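Local coordinates for glucosamine-6-phosphate deaminase (Bacillus subtilis, PDB 2BKX), which belongs to the glucosamine-6-phosphate isomerase/6-phosphogluconolactonase family and folds as a Rossmann-like alpha/beta protein that holds fructose-6-phosphate in this crystal, at residues 55-60 against 91-96; 29-34 against 121-126; 14-19 against 192-197; 2-7 against 230-235. All blocks are in the same frame, centred on the assembly; numbering follows the deposited sequence.

Contact 1: 55-60 against 91-96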
loop_
_atom_site.group_PDB
_atom_site.type_symbol
_atom_site.label_atom_id
_atom_site.label_comp_id
_atom_site.label_asym_id
_atom_site.label_seq_id
_atom_site.Cartn_x
_atom_site.Cartn_y
_atom_site.Cartn_z
ATOM N N ASN A 55 -5.686 12.081 20.901
ATOM C CA ASN A 55 -6.531 11.067 21.480
ATOM C C ASN A 55 -7.324 10.393 20.360
ATOM O O ASN A 55 -8.492 10.057 20.504
ATOM C CB ASN A 55 -7.439 11.724 22.536
ATOM C CG ASN A 55 -8.043 10.748 23.536
ATOM O OD1 ASN A 55 -7.636 9.590 23.679
ATOM N ND2 ASN A 55 -9.084 11.251 24.252
ATOM N N LEU A 56 -6.668 10.195 19.210
ATOM C CA LEU A 56 -7.292 9.559 18.090
ATOM C C LEU A 56 -7.450 8.071 18.354
ATOM O O LEU A 56 -6.475 7.404 18.652
ATOM C CB LEU A 56 -6.406 9.760 16.827
ATOM C CG LEU A 56 -6.870 9.071 15.549
ATOM C CD1 LEU A 56 -8.208 9.548 15.027
ATOM C CD2 LEU A 56 -5.781 9.151 14.452
ATOM N N SER A 57 -8.675 7.559 18.224
ATOM C CA SER A 57 -8.989 6.143 18.521
ATOM C C SER A 57 -9.134 5.296 17.264
ATOM O O SER A 57 -9.776 5.679 16.295
ATOM C CB SER A 57 -10.289 6.016 19.294
ATOM O OG SER A 57 -10.567 4.631 19.590
ATOM N N PHE A 58 -8.603 4.089 17.322
ATOM C CA PHE A 58 -8.687 3.114 16.254
ATOM C C PHE A 58 -9.617 1.945 16.620
ATOM O O PHE A 58 -9.621 0.901 15.988
ATOM C CB PHE A 58 -7.263 2.636 15.927
ATOM C CG PHE A 58 -6.278 3.776 15.555
ATOM C CD1 PHE A 58 -5.647 4.531 16.530
ATOM C CD2 PHE A 58 -5.935 4.020 14.227
ATOM C CE1 PHE A 58 -4.741 5.574 16.180
ATOM C CE2 PHE A 58 -5.046 5.058 13.882
ATOM C CZ PHE A 58 -4.451 5.817 14.858
ATOM N N GLN A 59 -10.436 2.124 17.660
ATOM C CA GLN A 59 -11.185 1.004 18.221
ATOM C C GLN A 59 -12.133 0.275 17.277
ATOM O O GLN A 59 -12.364 -0.924 17.422
ATOM C CB GLN A 59 -11.941 1.438 19.500
ATOM C CG GLN A 59 -11.000 1.597 20.652
ATOM C CD GLN A 59 -11.645 1.730 22.004
ATOM O OE1 GLN A 59 -12.858 1.520 22.176
ATOM N NE2 GLN A 59 -10.819 2.053 22.996
ATOM N N ASN A 60 -12.704 0.985 16.316
ATOM C CA ASN A 60 -13.687 0.349 15.462
ATOM C C ASN A 60 -13.241 0.175 14.019
ATOM O O ASN A 60 -14.050 -0.260 13.180
ATOM C CB ASN A 60 -15.045 1.048 15.579
ATOM C CG ASN A 60 -15.678 0.771 16.924
ATOM O OD1 ASN A 60 -16.170 -0.338 17.169
ATOM N ND2 ASN A 60 -15.588 1.725 17.819
ATOM N N HIS A 91 0.829 -0.450 18.513
ATOM C CA HIS A 91 0.884 0.877 19.079
ATOM C C HIS A 91 -0.473 1.557 19.145
ATOM O O HIS A 91 -0.550 2.688 19.628
ATOM C CB HIS A 91 1.841 1.750 18.229
ATOM C CG HIS A 91 3.249 1.281 18.230
ATOM N ND1 HIS A 91 4.001 1.183 19.379
ATOM C CD2 HIS A 91 4.065 0.906 17.210
ATOM C CE1 HIS A 91 5.207 0.733 19.073
ATOM N NE2 HIS A 91 5.273 0.560 17.763
ATOM N N ILE A 92 -1.535 0.901 18.701
ATOM C CA ILE A 92 -2.857 1.501 18.627
ATOM C C ILE A 92 -3.904 0.666 19.373
ATOM O O ILE A 92 -3.647 -0.477 19.743
ATOM C CB ILE A 92 -3.305 1.714 17.142
ATOM C CG1 ILE A 92 -3.414 0.389 16.391
ATOM C CG2 ILE A 92 -2.325 2.652 16.432
ATOM C CD1 ILE A 92 -3.957 0.537 14.978
ATOM N N ASP A 93 -5.095 1.231 19.565
ATOM C CA ASP A 93 -6.157 0.597 20.354
ATOM C C ASP A 93 -7.198 -0.038 19.464
ATOM O O ASP A 93 -8.401 -0.003 19.745
ATOM C CB ASP A 93 -6.822 1.640 21.297
ATOM C CG ASP A 93 -7.552 2.779 20.539
ATOM O OD1 ASP A 93 -7.188 3.073 19.384
ATOM O OD2 ASP A 93 -8.497 3.389 21.104
ATOM N N SER A 94 -6.748 -0.675 18.390
ATOM C CA SER A 94 -7.648 -1.397 17.492
ATOM C C SER A 94 -8.092 -2.733 18.075
ATOM O O SER A 94 -7.553 -3.174 19.082
ATOM C CB SER A 94 -6.927 -1.598 16.162
ATOM O OG SER A 94 -5.784 -2.380 16.364
ATOM N N LYS A 95 -9.037 -3.393 17.415
ATOM C CA LYS A 95 -9.324 -4.809 17.678
ATOM C C LYS A 95 -8.439 -5.638 16.760
ATOM O O LYS A 95 -8.615 -5.631 15.535
ATOM C CB LYS A 95 -10.787 -5.149 17.398
ATOM C CG LYS A 95 -11.789 -4.431 18.287
ATOM C CD LYS A 95 -13.197 -4.949 17.986
ATOM C CE LYS A 95 -14.235 -4.161 18.766
ATOM N NZ LYS A 95 -14.387 -2.775 18.253
ATOM N N PRO A 96 -7.460 -6.367 17.323
ATOM C CA PRO A 96 -6.520 -7.099 16.464
ATOM C C PRO A 96 -7.127 -8.025 15.425
ATOM O O PRO A 96 -6.524 -8.238 14.382
ATOM C CB PRO A 96 -5.646 -7.860 17.468
ATOM C CG PRO A 96 -5.671 -7.025 18.697
ATOM C CD PRO A 96 -7.056 -6.440 18.747
HETATM O O HOH W 1 -7.805 6.627 21.712
HETATM O O HOH W 2 -10.658 -2.198 15.476
#

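Contact 2: 29-34 against 121-126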
loop_
_atom_site.group_PDB
_atom_site.type_symbol
_atom_site.label_atom_id
_atom_site.label_comp_id
_atom_site.label_asym_id
_atom_site.label_seq_id
_atom_site.Cartn_x
_atom_site.Cartn_y
_atom_site.Cartn_z
ATOM N N ASP A 29 -15.923 3.079 11.972
ATOM C CA ASP A 29 -15.901 1.726 11.454
ATOM C C ASP A 29 -15.369 1.654 10.009
ATOM O O ASP A 29 -15.668 0.721 9.240
ATOM C CB ASP A 29 -17.273 1.100 11.591
ATOM C CG ASP A 29 -18.307 1.763 10.723
ATOM O OD1 ASP A 29 -18.142 2.948 10.408
ATOM O OD2 ASP A 29 -19.322 1.116 10.396
ATOM N N ALA A 30 -14.527 2.619 9.675
ATOM C CA ALA A 30 -13.895 2.636 8.366
ATOM C C ALA A 30 -13.072 1.404 8.143
ATOM O O ALA A 30 -12.559 0.801 9.081
ATOM C CB ALA A 30 -13.039 3.838 8.179
ATOM N N VAL A 31 -12.981 1.031 6.874
ATOM C CA VAL A 31 -12.116 0.005 6.379
ATOM C C VAL A 31 -10.945 0.712 5.685
ATOM O O VAL A 31 -11.145 1.399 4.681
ATOM C CB VAL A 31 -12.841 -0.925 5.366
ATOM C CG1 VAL A 31 -11.874 -1.988 4.871
ATOM C CG2 VAL A 31 -14.062 -1.571 6.047
ATOM N N LEU A 32 -9.748 0.542 6.229
ATOM C CA LEU A 32 -8.575 1.186 5.667
ATOM C C LEU A 32 -7.773 0.157 4.901
ATOM O O LEU A 32 -7.398 -0.883 5.446
ATOM C CB LEU A 32 -7.654 1.758 6.769
ATOM C CG LEU A 32 -8.289 2.577 7.892
ATOM C CD1 LEU A 32 -7.186 2.959 8.866
ATOM C CD2 LEU A 32 -9.028 3.781 7.340
ATOM N N GLY A 33 -7.438 0.481 3.662
ATOM C CA GLY A 33 -6.483 -0.294 2.899
ATOM C C GLY A 33 -5.103 0.237 3.157
ATOM O O GLY A 33 -4.905 1.444 3.029
ATOM N N LEU A 34 -4.149 -0.640 3.510
ATOM C CA LEU A 34 -2.851 -0.203 3.989
ATOM C C LEU A 34 -1.735 -0.826 3.155
ATOM O O LEU A 34 -1.928 -1.823 2.466
ATOM C CB LEU A 34 -2.692 -0.566 5.473
ATOM C CG LEU A 34 -3.698 0.158 6.389
ATOM C CD1 LEU A 34 -3.451 -0.329 7.823
ATOM C CD2 LEU A 34 -3.587 1.675 6.316
ATOM N N ASP A 121 -14.575 -7.839 -0.317
ATOM C CA ASP A 121 -15.930 -7.505 -0.758
ATOM C C ASP A 121 -16.910 -7.477 0.389
ATOM O O ASP A 121 -17.727 -6.563 0.495
ATOM C CB ASP A 121 -16.414 -8.484 -1.817
ATOM C CG ASP A 121 -17.807 -8.132 -2.347
ATOM O OD1 ASP A 121 -17.864 -7.443 -3.364
ATOM O OD2 ASP A 121 -18.830 -8.522 -1.755
ATOM N N SER A 122 -16.802 -8.454 1.273
ATOM C CA SER A 122 -17.741 -8.549 2.382
ATOM C C SER A 122 -17.618 -7.391 3.371
ATOM O O SER A 122 -18.570 -7.040 4.085
ATOM C CB SER A 122 -17.590 -9.871 3.102
ATOM O OG SER A 122 -16.517 -9.823 4.029
ATOM N N LEU A 123 -16.434 -6.789 3.409
ATOM C CA LEU A 123 -16.211 -5.649 4.299
ATOM C C LEU A 123 -16.843 -4.384 3.789
ATOM O O LEU A 123 -16.889 -3.395 4.512
ATOM C CB LEU A 123 -14.717 -5.449 4.544
ATOM C CG LEU A 123 -14.025 -6.604 5.239
ATOM C CD1 LEU A 123 -12.488 -6.385 5.218
ATOM C CD2 LEU A 123 -14.544 -6.778 6.628
ATOM N N GLY A 124 -17.322 -4.403 2.555
ATOM C CA GLY A 124 -17.825 -3.217 1.910
ATOM C C GLY A 124 -16.792 -2.463 1.110
ATOM O O GLY A 124 -16.979 -1.304 0.816
ATOM N N ASP A 125 -15.703 -3.125 0.730
ATOM C CA ASP A 125 -14.582 -2.505 0.018
ATOM C C ASP A 125 -13.876 -1.571 1.011
ATOM O O ASP A 125 -14.308 -1.444 2.162
ATOM C CB ASP A 125 -14.986 -1.685 -1.230
ATOM C CG ASP A 125 -16.039 -2.355 -2.116
ATOM O OD1 ASP A 125 -15.906 -3.550 -2.469
ATOM O OD2 ASP A 125 -16.993 -1.634 -2.520
ATOM N N THR A 126 -12.793 -0.910 0.588
ATOM C CA THR A 126 -12.123 0.074 1.455
ATOM C C THR A 126 -12.699 1.506 1.378
ATOM O O THR A 126 -13.144 1.968 0.293
ATOM C CB THR A 126 -10.617 0.071 1.152
ATOM O OG1 THR A 126 -10.416 0.518 -0.197
ATOM C CG2 THR A 126 -10.051 -1.312 1.321
#

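Contact 3: 14-19 against 192-197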
loop_
_atom_site.group_PDB
_atom_site.type_symbol
_atom_site.label_atom_id
_atom_site.label_comp_id
_atom_site.label_asym_id
_atom_site.label_seq_id
_atom_site.Cartn_x
_atom_site.Cartn_y
_atom_site.Cartn_z
ATOM N N GLN A 14 3.053 13.868 7.412
ATOM C CA GLN A 14 2.053 14.592 8.183
ATOM C C GLN A 14 0.717 14.645 7.454
ATOM O O GLN A 14 -0.350 14.405 8.048
ATOM C CB GLN A 14 2.563 16.015 8.489
ATOM C CG GLN A 14 1.552 16.927 9.219
ATOM C CD GLN A 14 1.733 18.442 8.981
ATOM O OE1 GLN A 14 1.442 19.261 9.878
ATOM N NE2 GLN A 14 2.158 18.822 7.782
ATOM N N ILE A 15 0.764 15.042 6.202
ATOM C CA ILE A 15 -0.446 15.192 5.395
ATOM C C ILE A 15 -1.135 13.842 5.210
ATOM O O ILE A 15 -2.346 13.732 5.363
ATOM C CB ILE A 15 -0.120 15.846 4.028
ATOM C CG1 ILE A 15 0.401 17.252 4.263
ATOM C CG2 ILE A 15 -1.358 15.843 3.138
ATOM C CD1 ILE A 15 0.944 17.960 3.046
ATOM N N ALA A 16 -0.356 12.794 4.956
ATOM C CA ALA A 16 -0.930 11.456 4.786
ATOM C C ALA A 16 -1.600 10.982 6.055
ATOM O O ALA A 16 -2.666 10.373 6.021
ATOM C CB ALA A 16 0.178 10.486 4.343
ATOM N N ALA A 17 -0.945 11.193 7.190
ATOM C CA ALA A 17 -1.532 10.784 8.450
ATOM C C ALA A 17 -2.823 11.544 8.721
ATOM O O ALA A 17 -3.800 10.967 9.201
ATOM C CB ALA A 17 -0.540 10.954 9.562
ATOM N N ARG A 18 -2.830 12.819 8.380
ATOM C CA ARG A 18 -4.037 13.625 8.592
ATOM C C ARG A 18 -5.210 13.133 7.737
ATOM O O ARG A 18 -6.360 13.006 8.224
ATOM C CB ARG A 18 -3.717 15.100 8.338
ATOM C CG ARG A 18 -4.912 16.047 8.464
ATOM C CD ARG A 18 -5.533 16.018 9.838
ATOM N NE ARG A 18 -4.565 16.462 10.828
ATOM C CZ ARG A 18 -4.671 16.282 12.129
ATOM N NH1 ARG A 18 -5.694 15.615 12.629
ATOM N NH2 ARG A 18 -3.716 16.744 12.923
ATOM N N ILE A 19 -4.947 12.833 6.464
ATOM C CA ILE A 19 -5.988 12.325 5.566
ATOM C C ILE A 19 -6.525 10.982 6.064
ATOM O O ILE A 19 -7.754 10.740 6.079
ATOM C CB ILE A 19 -5.490 12.184 4.134
ATOM C CG1 ILE A 19 -5.219 13.573 3.512
ATOM C CG2 ILE A 19 -6.451 11.364 3.286
ATOM C CD1 ILE A 19 -4.393 13.570 2.241
ATOM N N ARG A 192 -11.552 5.928 -2.028
ATOM C CA ARG A 192 -10.583 7.015 -2.036
ATOM C C ARG A 192 -9.190 6.416 -2.055
ATOM O O ARG A 192 -8.928 5.496 -1.279
ATOM C CB ARG A 192 -10.723 7.881 -0.779
ATOM C CG ARG A 192 -9.882 9.091 -0.778
ATOM C CD ARG A 192 -10.085 9.956 0.433
ATOM N NE ARG A 192 -9.248 11.151 0.293
ATOM C CZ ARG A 192 -9.210 12.141 1.164
ATOM N NH1 ARG A 192 -9.921 12.089 2.267
ATOM N NH2 ARG A 192 -8.435 13.180 0.919
ATOM N N ILE A 193 -8.323 6.947 -2.920
ATOM C CA ILE A 193 -6.957 6.457 -3.012
ATOM C C ILE A 193 -5.984 7.540 -2.578
ATOM O O ILE A 193 -6.154 8.697 -2.950
ATOM C CB ILE A 193 -6.652 5.926 -4.431
ATOM C CG1 ILE A 193 -7.499 4.608 -4.648
ATOM C CG2 ILE A 193 -5.162 5.606 -4.622
ATOM C CD1 ILE A 193 -7.549 4.072 -5.980
ATOM N N LEU A 194 -4.990 7.149 -1.789
ATOM C CA LEU A 194 -3.927 8.046 -1.338
ATOM C C LEU A 194 -2.595 7.387 -1.724
ATOM O O LEU A 194 -2.208 6.391 -1.115
ATOM C CB LEU A 194 -4.032 8.269 0.179
ATOM C CG LEU A 194 -2.913 9.104 0.790
ATOM C CD1 LEU A 194 -2.811 10.452 0.122
ATOM C CD2 LEU A 194 -3.088 9.222 2.327
ATOM N N LEU A 195 -1.963 7.930 -2.767
ATOM C CA LEU A 195 -0.706 7.426 -3.308
ATOM C C LEU A 195 0.424 8.305 -2.783
ATOM O O LEU A 195 0.424 9.518 -2.967
ATOM C CB LEU A 195 -0.745 7.390 -4.840
ATOM C CG LEU A 195 0.561 7.073 -5.548
ATOM C CD1 LEU A 195 1.082 5.705 -5.198
ATOM C CD2 LEU A 195 0.360 7.199 -7.037
ATOM N N LEU A 196 1.401 7.663 -2.136
ATOM C CA LEU A 196 2.533 8.338 -1.525
ATOM C C LEU A 196 3.799 8.020 -2.334
ATOM O O LEU A 196 4.082 6.873 -2.615
ATOM C CB LEU A 196 2.743 7.821 -0.100
ATOM C CG LEU A 196 1.523 7.868 0.806
ATOM C CD1 LEU A 196 1.825 7.311 2.194
ATOM C CD2 LEU A 196 0.968 9.277 0.880
ATOM N N ILE A 197 4.580 9.051 -2.626
ATOM C CA ILE A 197 5.773 8.902 -3.451
ATOM C C ILE A 197 6.882 9.776 -2.903
ATOM O O ILE A 197 6.746 11.013 -2.859
ATOM C CB ILE A 197 5.536 9.233 -4.926
ATOM C CG1 ILE A 197 4.262 8.585 -5.461
ATOM C CG2 ILE A 197 6.746 8.704 -5.731
ATOM C CD1 ILE A 197 3.927 8.909 -6.909
#

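Contact 4: 2-7 against 230-235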
loop_
_atom_site.group_PDB
_atom_site.type_symbol
_atom_site.label_atom_id
_atom_site.label_comp_id
_atom_site.label_asym_id
_atom_site.label_seq_id
_atom_site.Cartn_x
_atom_site.Cartn_y
_atom_site.Cartn_z
ATOM N N LYS A 2 -5.613 14.497 -7.851
ATOM C CA LYS A 2 -5.031 15.677 -7.171
ATOM C C LYS A 2 -3.588 15.406 -6.802
ATOM O O LYS A 2 -3.321 14.468 -6.085
ATOM C CB LYS A 2 -5.841 16.042 -5.919
ATOM C CG LYS A 2 -5.279 17.177 -5.065
ATOM C CD LYS A 2 -6.163 17.459 -3.842
ATOM C CE LYS A 2 -5.604 18.555 -2.917
ATOM N NZ LYS A 2 -4.542 19.341 -3.593
ATOM N N VAL A 3 -2.671 16.195 -7.331
ATOM C CA VAL A 3 -1.250 16.034 -7.052
ATOM C C VAL A 3 -0.799 17.139 -6.141
ATOM O O VAL A 3 -1.010 18.311 -6.434
ATOM C CB VAL A 3 -0.415 16.014 -8.357
ATOM C CG1 VAL A 3 1.052 15.792 -8.063
ATOM C CG2 VAL A 3 -0.927 14.935 -9.289
ATOM N N MET A 4 -0.175 16.769 -5.028
ATOM C CA MET A 4 0.277 17.724 -4.010
ATOM C C MET A 4 1.801 17.524 -3.839
ATOM O O MET A 4 2.234 16.461 -3.372
ATOM C CB MET A 4 -0.413 17.346 -2.701
ATOM C CG MET A 4 -1.296 18.368 -2.022
ATOM S SD MET A 4 -0.564 18.798 -0.405
ATOM C CE MET A 4 -1.914 19.675 0.363
ATOM N N GLU A 5 2.616 18.506 -4.221
ATOM C CA GLU A 5 4.040 18.463 -3.948
ATOM C C GLU A 5 4.237 18.855 -2.489
ATOM O O GLU A 5 3.615 19.787 -1.966
ATOM C CB GLU A 5 4.862 19.388 -4.878
ATOM C CG GLU A 5 6.327 18.891 -5.073
ATOM C CD GLU A 5 7.095 19.637 -6.188
ATOM O OE1 GLU A 5 6.629 19.670 -7.353
ATOM O OE2 GLU A 5 8.188 20.152 -5.879
ATOM N N CYS A 6 5.082 18.088 -1.824
ATOM C CA CYS A 6 5.422 18.248 -0.409
ATOM C C CYS A 6 6.885 18.639 -0.350
ATOM O O CYS A 6 7.692 18.109 -1.096
ATOM C CB CYS A 6 5.220 16.910 0.332
ATOM S SG CYS A 6 3.482 16.353 0.237
ATOM N N GLN A 7 7.238 19.522 0.581
ATOM C CA GLN A 7 8.599 20.031 0.686
ATOM C C GLN A 7 9.578 18.964 1.159
ATOM O O GLN A 7 10.754 18.957 0.763
ATOM C CB GLN A 7 8.625 21.187 1.696
ATOM C CG GLN A 7 9.216 22.458 1.193
ATOM C CD GLN A 7 9.095 23.614 2.211
ATOM O OE1 GLN A 7 10.088 24.036 2.796
ATOM N NE2 GLN A 7 7.860 24.094 2.437
ATOM N N THR A 230 -5.556 11.078 -4.526
ATOM C CA THR A 230 -4.645 12.115 -4.092
ATOM C C THR A 230 -3.254 11.506 -4.155
ATOM O O THR A 230 -3.024 10.419 -3.660
ATOM C CB THR A 230 -4.972 12.554 -2.684
ATOM O OG1 THR A 230 -6.284 13.098 -2.667
ATOM C CG2 THR A 230 -3.989 13.575 -2.108
ATOM N N VAL A 231 -2.313 12.247 -4.729
ATOM C CA VAL A 231 -0.930 11.796 -4.883
ATOM C C VAL A 231 -0.034 12.800 -4.180
ATOM O O VAL A 231 -0.002 13.983 -4.564
ATOM C CB VAL A 231 -0.499 11.671 -6.372
ATOM C CG1 VAL A 231 0.880 11.083 -6.444
ATOM C CG2 VAL A 231 -1.502 10.898 -7.201
ATOM N N LEU A 232 0.697 12.328 -3.167
ATOM C CA LEU A 232 1.622 13.167 -2.426
ATOM C C LEU A 232 3.016 12.842 -2.906
ATOM O O LEU A 232 3.409 11.671 -2.888
ATOM C CB LEU A 232 1.494 12.954 -0.924
ATOM C CG LEU A 232 0.116 13.149 -0.319
ATOM C CD1 LEU A 232 0.220 12.894 1.191
ATOM C CD2 LEU A 232 -0.495 14.480 -0.616
ATOM N N ILE A 233 3.765 13.871 -3.343
ATOM C CA ILE A 233 5.083 13.644 -3.950
ATOM C C ILE A 233 6.062 14.595 -3.298
ATOM O O ILE A 233 5.834 15.799 -3.333
ATOM C CB ILE A 233 5.037 13.927 -5.450
ATOM C CG1 ILE A 233 3.885 13.135 -6.127
ATOM C CG2 ILE A 233 6.346 13.563 -6.112
ATOM C CD1 ILE A 233 3.625 13.450 -7.610
ATOM N N ASP A 234 7.134 14.074 -2.720
ATOM C CA ASP A 234 8.150 14.969 -2.169
ATOM C C ASP A 234 9.065 15.537 -3.252
ATOM O O ASP A 234 8.973 15.170 -4.416
ATOM C CB ASP A 234 8.867 14.388 -0.972
ATOM C CG ASP A 234 9.837 13.296 -1.292
ATOM O OD1 ASP A 234 10.186 13.048 -2.475
ATOM O OD2 ASP A 234 10.309 12.687 -0.304
ATOM N N ARG A 235 9.918 16.495 -2.884
ATOM C CA ARG A 235 10.715 17.264 -3.864
ATOM C C ARG A 235 11.610 16.352 -4.681
ATOM O O ARG A 235 11.731 16.477 -5.884
ATOM C CB ARG A 235 11.530 18.361 -3.159
ATOM C CG ARG A 235 10.664 19.343 -2.462
ATOM C CD ARG A 235 9.887 20.245 -3.382
ATOM N NE ARG A 235 8.712 20.806 -2.711
ATOM C CZ ARG A 235 7.937 21.770 -3.199
ATOM N NH1 ARG A 235 6.893 22.191 -2.483
ATOM N NH2 ARG A 235 8.181 22.301 -4.396
#

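Contact 1: 55-60 against 91-96
Asp93 reaches across from the 91-96 loop and is gripped through both carboxylate oxygens by the 55-60 loop. Asp93 OD1 takes Phe58 N at 2.7 Å in a nearly straight bond (167°), and Asp93 OD2 takes Ser57 OG at 2.8 Å; both donors arrive on the syn side. A third donor, Gln59 NE2, comes to Asp93 OD2 from the anti side with a more bent, longer bond of 3.3 Å. A chi1 of 64° sets Asp93 CG between its own backbone N and carbonyl carbon. The carboxylate plane stands 86° from the Phe58 ring, with OD1 in the ring plane at its edge. Ile92 covers one face of that ring, CG2 lying 3.9 Å from the centroid in a CH-pi contact, while His51 of helix 41-53 meets the same ring at a steep angle. In the alpha/beta fold these are two loops that each lead from a helix into a strand, and Ser57 shapes the first as an ST turn, its OG accepting from Gln59 N. Packing thins toward the solvent side. There Lys95, extended as far as CE and bent at its last torsion, lays NZ 2.9 Å from Gln59 O, above the carbonyl plane, and makes a weak bond to Asn60 OD1. A water that accepts from Lys95 N at 2.8 Å lies in the same region.

Contact 2: 29-34 against 121-126
Val31 pushes its branched side chain against the backbone that leaves helix 109-122. Its CB lies 3.6 Å from Asp125 O, and the two methyls divide the work: CG1, anti to the backbone N (chi1 180°), lies near Asp125 O and the CA of Thr126, whereas CG2 approaches Leu123 O at 3.7 Å and Leu123 CB at 4.2 Å. Thr126 lays its methyl against the main chain of Gly33, two residues on from Val31. Thr126 CG2 is 3.9 Å from Gly33 N and about as close to Gly33 CA, so the methyl rests directly on main chain, at a residue with no side chain of its own. These contacts are apolar or main-chain in character. The turn that brings the carbonyls of Leu123 and Asp125 to Val31 is a Schellman motif: Gly124, with positive phi (92°), is the first residue to leave helical geometry, its N bonded to Asp121 O at 3.0 Å. In the Rossmann-like sheet, strand 31-34 runs parallel to strand 128-131, and the 121-126 segment is the helix-to-strand connection leading into that neighbour. Further out, Asp127 holds Val31 N through its carboxylate, and Gly33 pairs by backbone with Ile128. Thr126 OG1 is hydrogen-bonded to Ser190 OG, while Leu123 and Thr126 also touch Val64 on strand 62-69, the partner along the other edge of strand 31-34.

Contact 3: 14-19 against 192-197
This is a largely apolar helix-on-sheet contact, in which helix 9-26 packs on one face of the central sheet, its segment running nearly antiparallel to strand 193-197. The two short axes come within 10.3 Å at an angle of 164°. Ala16 faces the strand squarely, and its small CB is met by two leucine methyls, Leu196 CD2 at 3.8 Å and Leu194 CD2 at 4.0 Å; the latter also lies 3.9 Å from Ala16 O. A turn further along, Ile19 carries the largest share of the helix side. Its CD1 touches Leu194 CD1 at 4.1 Å, while CG2, anti to the backbone N, points over the guanidinium of Arg192, 3.6 Å from CZ. The fully extended Arg192 chain thus brings its flat head group under a methyl, which lies 3.4 Å above the plane and toward the rim. Around this patch Ala16 and Leu196 both touch Thr43 of helix 41-53 and Leu232 of strand 229-234, and Ile19 rests on Ile128 of strand 128-131, so the helix reaches the two parallel neighbours of strand 193-197.

Contact 4: 2-7 against 230-235
Strands 2-6 and 230-234 run parallel, 4.5 Å apart at their axes and twisted by 26°, with N-H groups and carbonyls bonded in regular succession from Lys2 O to Cys6 N. In the Rossmann-like sheet the pairing joins the N-terminal strand to the last strand of the chain, which pairs along its other edge with strand 193-197. Val231 N and Met4 N are bonded at 2.8 Å to Lys2 O and Val231 O, both nearly along the C=O axis. Ile233 N to Met4 O and Cys6 N to Ile233 O continue the pattern, the last with its donor tilted 32° from the carbonyl plane. On the face of Val3 and Ile233, Val3 CG1, anti to the backbone N, meets Ile233 CD1 at 3.5 Å, the two side chains crossing obliquely; Leu210 and Val206 of helix 203-211 lie on this side. On the other face Met4 CB touches Leu232 CD2 at 3.5 Å and Cys6 SG approaches Leu232 CB, beneath helix 9-26, whose Ile15 reaches both Met4 and Leu232. Asp234 turns its carboxylate out of the pair toward Ser198 and Gly199. At the C-terminal end of the pair Arg235 folds back over strand 2-6, its chain bent at chi2. The Glu5 and Arg235 side chains cross at about a right angle, the carboxylate and guanidinium planes 66° apart, with Glu5 CG above the centre of the guanidinium. Glu5 OE1 is in a salt bridge with Arg241 NH1, and Glu5 OE2 lies 2.6 Å from Arg235 NH2 in a second salt bridge.

In the fold
From the N terminus the chain opens with strand 2-6, which contact 4 pairs with the last strand, closing the longest loop, of 222 intervening residues. Helix 9-26 follows and is tied by contact 3 to strand 193-197, the sheet neighbour of strand 229-234; these two contacts touch, their centres about 9 Å apart. Next, strand 31-34 meets the end of helix 109-122 in contact 2, and within that loop contact 1 joins the turns that precede strands 62-69 and 99-100. The four therefore nest without crossing, 1 within 2, 2 within 3 and 3 within 4. Contact 1 also touches contact 2, where Asn60 packs on Asp29.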